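Long-range contacts in AAR187Cp (PDB 3ZIL), which probably regulates the establishment of sister-chromatid cohesion by acting on cohesin, the chain here being its all-helical Wap1 domain: residues A[101-106]-A[156-161]; A[280-285]-A[324-329]. All coordinates share one frame; numbering follows the deposited sequence.

Contact 1 of 2, residues A[101-106]-A[156-161]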
loop_
_atom_site.group_PDB
_atom_site.type_symbol
_atom_site.label_atom_id
_atom_site.label_comp_id
_atom_site.label_asym_id
_atom_site.label_seq_id
_atom_site.Cartn_x
_atom_site.Cartn_y
_atom_site.Cartn_z
ATOM N N LYS A 101 -20.105 -13.386 -7.873
ATOM C CA LYS A 101 -19.315 -13.287 -9.079
ATOM C C LYS A 101 -19.624 -12.062 -9.974
ATOM O O LYS A 101 -18.834 -11.762 -10.893
ATOM C CB LYS A 101 -19.474 -14.556 -9.906
ATOM C CG LYS A 101 -18.860 -15.782 -9.233
ATOM C CD LYS A 101 -18.676 -16.877 -10.279
ATOM C CE LYS A 101 -19.174 -18.201 -9.759
ATOM N NZ LYS A 101 -18.279 -18.667 -8.664
ATOM N N ARG A 102 -20.745 -11.374 -9.728
ATOM C CA ARG A 102 -21.100 -10.248 -10.577
ATOM C C ARG A 102 -20.236 -9.037 -10.208
ATOM O O ARG A 102 -20.295 -8.038 -10.869
ATOM C CB ARG A 102 -22.610 -9.911 -10.519
ATOM C CG ARG A 102 -23.461 -10.929 -11.298
ATOM C CD ARG A 102 -24.935 -10.722 -10.921
ATOM N NE ARG A 102 -25.763 -11.326 -11.950
ATOM C CZ ARG A 102 -26.497 -12.451 -11.751
ATOM N NH1 ARG A 102 -26.582 -13.018 -10.541
ATOM N NH2 ARG A 102 -27.273 -12.937 -12.715
ATOM N N TRP A 103 -19.398 -9.168 -9.172
ATOM C CA TRP A 103 -18.338 -8.199 -8.978
ATOM C C TRP A 103 -17.366 -8.196 -10.182
ATOM O O TRP A 103 -16.845 -7.139 -10.531
ATOM C CB TRP A 103 -17.597 -8.468 -7.669
ATOM C CG TRP A 103 -18.223 -7.863 -6.427
ATOM C CD1 TRP A 103 -18.825 -8.551 -5.365
ATOM C CD2 TRP A 103 -18.345 -6.448 -6.066
ATOM N NE1 TRP A 103 -19.277 -7.697 -4.419
ATOM C CE2 TRP A 103 -19.018 -6.415 -4.762
ATOM C CE3 TRP A 103 -17.946 -5.252 -6.653
ATOM C CZ2 TRP A 103 -19.286 -5.221 -4.085
ATOM C CZ3 TRP A 103 -18.245 -4.039 -5.970
ATOM C CH2 TRP A 103 -18.891 -4.032 -4.725
ATOM N N ALA A 104 -17.213 -9.327 -10.889
ATOM C CA ALA A 104 -16.344 -9.437 -12.078
ATOM C C ALA A 104 -16.870 -8.537 -13.192
ATOM O O ALA A 104 -16.142 -8.250 -14.161
ATOM C CB ALA A 104 -16.277 -10.890 -12.602
ATOM N N MET A 105 -18.088 -7.989 -13.068
ATOM C CA MET A 105 -18.446 -7.051 -14.154
ATOM C C MET A 105 -17.653 -5.751 -14.056
ATOM O O MET A 105 -17.741 -4.943 -14.956
ATOM C CB MET A 105 -19.956 -6.734 -14.256
ATOM C CG MET A 105 -20.852 -7.934 -14.436
ATOM S SD MET A 105 -22.628 -7.395 -14.250
ATOM C CE MET A 105 -22.981 -6.805 -15.916
ATOM N N LEU A 106 -16.932 -5.526 -12.937
ATOM C CA LEU A 106 -16.039 -4.392 -12.794
ATOM C C LEU A 106 -14.609 -4.891 -12.960
ATOM O O LEU A 106 -13.977 -5.279 -11.920
ATOM C CB LEU A 106 -16.225 -3.699 -11.398
ATOM C CG LEU A 106 -17.593 -3.049 -11.074
ATOM C CD1 LEU A 106 -18.667 -4.126 -10.855
ATOM C CD2 LEU A 106 -17.509 -2.115 -9.852
ATOM N N ALA A 156 -10.133 -1.227 -2.722
ATOM C CA ALA A 156 -9.563 -1.677 -1.455
ATOM C C ALA A 156 -10.737 -2.093 -0.558
ATOM O O ALA A 156 -10.552 -2.898 0.345
ATOM C CB ALA A 156 -8.857 -0.593 -0.771
ATOM N N THR A 157 -11.937 -1.611 -0.825
ATOM C CA THR A 157 -13.012 -1.857 0.212
ATOM C C THR A 157 -13.774 -3.150 -0.098
ATOM O O THR A 157 -14.164 -3.889 0.791
ATOM C CB THR A 157 -14.005 -0.674 0.336
ATOM O OG1 THR A 157 -13.292 0.510 0.658
ATOM C CG2 THR A 157 -15.156 -0.918 1.422
ATOM N N TYR A 158 -14.036 -3.382 -1.366
ATOM C CA TYR A 158 -14.904 -4.482 -1.821
ATOM C C TYR A 158 -14.103 -5.511 -2.595
ATOM O O TYR A 158 -14.548 -6.602 -2.769
ATOM C CB TYR A 158 -16.015 -3.899 -2.742
ATOM C CG TYR A 158 -16.890 -2.923 -1.992
ATOM C CD1 TYR A 158 -17.719 -3.353 -0.967
ATOM C CD2 TYR A 158 -16.828 -1.520 -2.277
ATOM C CE1 TYR A 158 -18.497 -2.408 -0.213
ATOM C CE2 TYR A 158 -17.541 -0.603 -1.516
ATOM C CZ TYR A 158 -18.426 -1.061 -0.526
ATOM O OH TYR A 158 -19.164 -0.108 0.183
ATOM N N LEU A 159 -12.912 -5.167 -3.078
ATOM C CA LEU A 159 -12.293 -6.096 -4.019
ATOM C C LEU A 159 -10.893 -6.447 -3.587
ATOM O O LEU A 159 -10.055 -6.765 -4.428
ATOM C CB LEU A 159 -12.298 -5.524 -5.433
ATOM C CG LEU A 159 -13.663 -5.171 -6.033
ATOM C CD1 LEU A 159 -13.491 -4.398 -7.342
ATOM C CD2 LEU A 159 -14.501 -6.454 -6.190
ATOM N N LEU A 160 -10.601 -6.347 -2.292
ATOM C CA LEU A 160 -9.271 -6.749 -1.834
ATOM C C LEU A 160 -9.293 -8.296 -2.017
ATOM O O LEU A 160 -8.385 -8.975 -1.618
ATOM C CB LEU A 160 -8.996 -6.270 -0.403
ATOM C CG LEU A 160 -7.562 -5.876 0.061
ATOM C CD1 LEU A 160 -6.861 -4.939 -0.904
ATOM C CD2 LEU A 160 -7.530 -5.256 1.448
ATOM N N TYR A 161 -10.392 -8.782 -2.633
ATOM C CA TYR A 161 -10.573 -10.077 -3.362
ATOM C C TYR A 161 -9.347 -10.943 -3.264
ATOM O O TYR A 161 -8.973 -11.258 -2.152
ATOM C CB TYR A 161 -11.031 -9.880 -4.841
ATOM C CG TYR A 161 -12.436 -10.355 -5.203
ATOM C CD1 TYR A 161 -13.225 -11.077 -4.288
ATOM C CD2 TYR A 161 -12.968 -10.112 -6.485
ATOM C CE1 TYR A 161 -14.506 -11.515 -4.630
ATOM C CE2 TYR A 161 -14.249 -10.553 -6.834
ATOM C CZ TYR A 161 -15.015 -11.254 -5.902
ATOM O OH TYR A 161 -16.286 -11.707 -6.228
#
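In Trp-103 and Tyr-158 alike, the first torsion places CG anti to the carbonyl carbon, beside the backbone N (chi1 -85° and -62°), and the two aromatic side chains meet where the 3-10 turn of 101-105 faces residues 158-161, the last part of helix 147-158 and the chain after it. The tyrosine touches through CB and the near end of its ring, at CG: CB sits over one face of the indole, 3.5 Å from Trp-103 CH2 and 3.9 Å from the centroid of the six-membered ring, a CH-pi contact. The rings themselves lie nearly parallel, at 16°, but are slid so far apart that they barely overlap. Leu-159 brings its CD2 methyl 3.7 Å from Trp-103 CE3, nearer the backbone end of the indole. An approach of the poorly ordered Tyr-161 to Trp-103 CB is doubtful. The indole thus packs against Tyr-158 and Leu-159 through van der Waals and CH-pi contacts, with no hydrogen bond between the segments. An alanine at Trp-103 would probably open a gap beside Tyr-158 CB and Leu-159 CD2 and leave the carbonyl oxygen of Leu-97 without the hydrogen bond from the indole N-H. Trp-69 of helix 54-72 meets the indole edge-to-face and Ala-91 of helix 81-93 touches it. Segment 101-106 therefore lies against both helices, and the Tyr-158 hydroxyl reaches the second, bonding to Asp-92.

Contact 2 of 2, residues A[280-285]-A[324-329]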
loop_
_atom_site.group_PDB
_atom_site.type_symbol
_atom_site.label_atom_id
_atom_site.label_comp_id
_atom_site.label_asym_id
_atom_site.label_seq_id
_atom_site.Cartn_x
_atom_site.Cartn_y
_atom_site.Cartn_z
ATOM N N LEU A 280 10.042 -0.059 11.150
ATOM C CA LEU A 280 9.882 -0.293 9.716
ATOM C C LEU A 280 11.158 0.163 8.875
ATOM O O LEU A 280 11.598 -0.569 7.947
ATOM C CB LEU A 280 8.586 0.425 9.185
ATOM C CG LEU A 280 7.274 -0.129 9.702
ATOM C CD1 LEU A 280 6.149 0.860 9.367
ATOM C CD2 LEU A 280 6.999 -1.485 9.031
ATOM N N GLN A 281 11.745 1.344 9.185
ATOM C CA GLN A 281 12.997 1.685 8.533
ATOM C C GLN A 281 14.127 0.671 8.794
ATOM O O GLN A 281 14.886 0.340 7.881
ATOM C CB GLN A 281 13.476 3.085 8.959
ATOM C CG GLN A 281 12.429 4.170 8.707
ATOM C CD GLN A 281 12.900 5.618 9.039
ATOM O OE1 GLN A 281 13.731 5.844 9.900
ATOM N NE2 GLN A 281 12.362 6.577 8.313
ATOM N N LEU A 282 14.240 0.164 10.037
ATOM C CA LEU A 282 15.266 -0.867 10.310
ATOM C C LEU A 282 14.933 -2.195 9.587
ATOM O O LEU A 282 15.800 -2.832 9.067
ATOM C CB LEU A 282 15.415 -1.112 11.825
ATOM C CG LEU A 282 16.113 0.056 12.542
ATOM C CD1 LEU A 282 15.781 0.153 14.042
ATOM C CD2 LEU A 282 17.649 0.038 12.346
ATOM N N GLY A 283 13.669 -2.580 9.573
ATOM C CA GLY A 283 13.237 -3.767 8.846
ATOM C C GLY A 283 13.617 -3.562 7.386
ATOM O O GLY A 283 14.114 -4.492 6.736
ATOM N N LEU A 284 13.447 -2.345 6.862
ATOM C CA LEU A 284 13.814 -2.159 5.436
ATOM C C LEU A 284 15.355 -2.211 5.248
ATOM O O LEU A 284 15.847 -2.898 4.355
ATOM C CB LEU A 284 13.164 -0.908 4.844
ATOM C CG LEU A 284 13.625 -0.559 3.443
ATOM C CD1 LEU A 284 13.262 -1.696 2.487
ATOM C CD2 LEU A 284 13.004 0.745 2.989
ATOM N N LEU A 285 16.102 -1.462 6.090
ATOM C CA LEU A 285 17.542 -1.671 6.170
ATOM C C LEU A 285 17.960 -3.170 6.185
ATOM O O LEU A 285 18.853 -3.577 5.401
ATOM C CB LEU A 285 18.160 -0.940 7.343
ATOM C CG LEU A 285 18.214 0.581 7.035
ATOM C CD1 LEU A 285 18.443 1.399 8.291
ATOM C CD2 LEU A 285 19.303 0.803 5.991
ATOM N N GLN A 324 17.179 -4.082 19.728
ATOM C CA GLN A 324 17.682 -5.361 19.206
ATOM C C GLN A 324 17.823 -5.377 17.710
ATOM O O GLN A 324 18.813 -5.870 17.158
ATOM C CB GLN A 324 16.737 -6.474 19.645
ATOM C CG GLN A 324 16.985 -6.757 21.135
ATOM C CD GLN A 324 15.875 -7.581 21.724
ATOM O OE1 GLN A 324 14.703 -7.419 21.341
ATOM N NE2 GLN A 324 16.217 -8.479 22.651
ATOM N N LEU A 325 16.814 -4.809 17.054
ATOM C CA LEU A 325 16.805 -4.724 15.616
ATOM C C LEU A 325 17.953 -3.776 15.182
ATOM O O LEU A 325 18.693 -4.040 14.228
ATOM C CB LEU A 325 15.392 -4.166 15.246
ATOM C CG LEU A 325 14.995 -4.209 13.765
ATOM C CD1 LEU A 325 15.393 -5.536 13.093
ATOM C CD2 LEU A 325 13.499 -3.860 13.618
ATOM N N PHE A 326 18.132 -2.674 15.905
ATOM C CA PHE A 326 19.199 -1.756 15.540
ATOM C C PHE A 326 20.547 -2.459 15.572
ATOM O O PHE A 326 21.400 -2.224 14.719
ATOM C CB PHE A 326 19.201 -0.536 16.479
ATOM C CG PHE A 326 20.323 0.418 16.216
ATOM C CD1 PHE A 326 20.169 1.430 15.321
ATOM C CD2 PHE A 326 21.550 0.267 16.848
ATOM C CE1 PHE A 326 21.214 2.304 15.041
ATOM C CE2 PHE A 326 22.616 1.099 16.545
ATOM C CZ PHE A 326 22.442 2.139 15.659
ATOM N N LEU A 327 20.756 -3.290 16.600
ATOM C CA LEU A 327 22.056 -3.944 16.795
ATOM C C LEU A 327 22.312 -4.985 15.698
ATOM O O LEU A 327 23.437 -5.186 15.266
ATOM C CB LEU A 327 22.059 -4.654 18.148
ATOM C CG LEU A 327 22.093 -3.723 19.366
ATOM C CD1 LEU A 327 22.094 -4.493 20.702
ATOM C CD2 LEU A 327 23.263 -2.773 19.337
ATOM N N LEU A 328 21.253 -5.704 15.317
ATOM C CA LEU A 328 21.354 -6.656 14.230
ATOM C C LEU A 328 21.752 -5.917 12.944
ATOM O O LEU A 328 22.637 -6.386 12.209
ATOM C CB LEU A 328 20.024 -7.428 14.060
ATOM C CG LEU A 328 19.885 -8.343 12.846
ATOM C CD1 LEU A 328 21.010 -9.344 12.759
ATOM C CD2 LEU A 328 18.528 -9.050 12.867
ATOM N N VAL A 329 21.083 -4.800 12.660
ATOM C CA VAL A 329 21.350 -4.113 11.410
ATOM C C VAL A 329 22.808 -3.587 11.489
ATOM O O VAL A 329 23.588 -3.749 10.541
ATOM C CB VAL A 329 20.334 -2.976 11.128
ATOM C CG1 VAL A 329 20.890 -2.004 10.080
ATOM C CG2 VAL A 329 18.933 -3.543 10.752
#
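Side-by-side packing of near-parallel helices, a basic element of all-helical folds such as the Wap1 domain, joins helix 272-289 to helix 321-336; their local axes run 9.7 Å apart at 25°. Leu-282 carries most of the interface. Its CB lies 3.7 Å from Leu-325 CG, which is set against it by standing anti to its own backbone N (chi1 -169°). The branched end of Leu-282 extends toward the other helix, where CD2 comes within 4.0 Å of Phe-326 CA and 4.1 Å of Val-329 CG2. The CD2 methyl of Leu-325 lies loosely over the backbone at Gly-283 N, 4.2 Å away. About one turn further along, the two branches of Val-329 divide the work: CG2 packs 3.6 Å from Leu-282 O, while CG1 touches Leu-285 CB at 4.0 Å. Helix 304-313 covers one flank, with Phe-304 stacked on the ring of Phe-326 and also in touch with Leu-285 and Val-329. Every residue that touches here is buried, and no hydrogen bond or salt bridge crosses between the segments. The pairing therefore rests on burial of apolar surface, mainly of branched aliphatic side chains with the Phe-326 ring beside them, while backbone hydrogen bonds are made within each helix.

Overall arrangement
The two contacts illustrate how one elongated helical domain can use apolar fit in different settings. They lie on opposite sides of the chain's centre, with nearest atoms about 17 Å apart, and follow one another in sequence without sharing a helix. Contact 2 is a core contact: two regular helices meet through mainly branched aliphatic side chains, with a phenylalanine ring beside them, all buried. Contact 1 is only partly buried and less regular, joining a short 3-10 turn to the last part of a helix and the chain after it, through aromatic rings and a leucine. In both, no hydrogen bond crosses the contact and polar groups find partners outside it. The areas buried are similar, 278 and 266 Å².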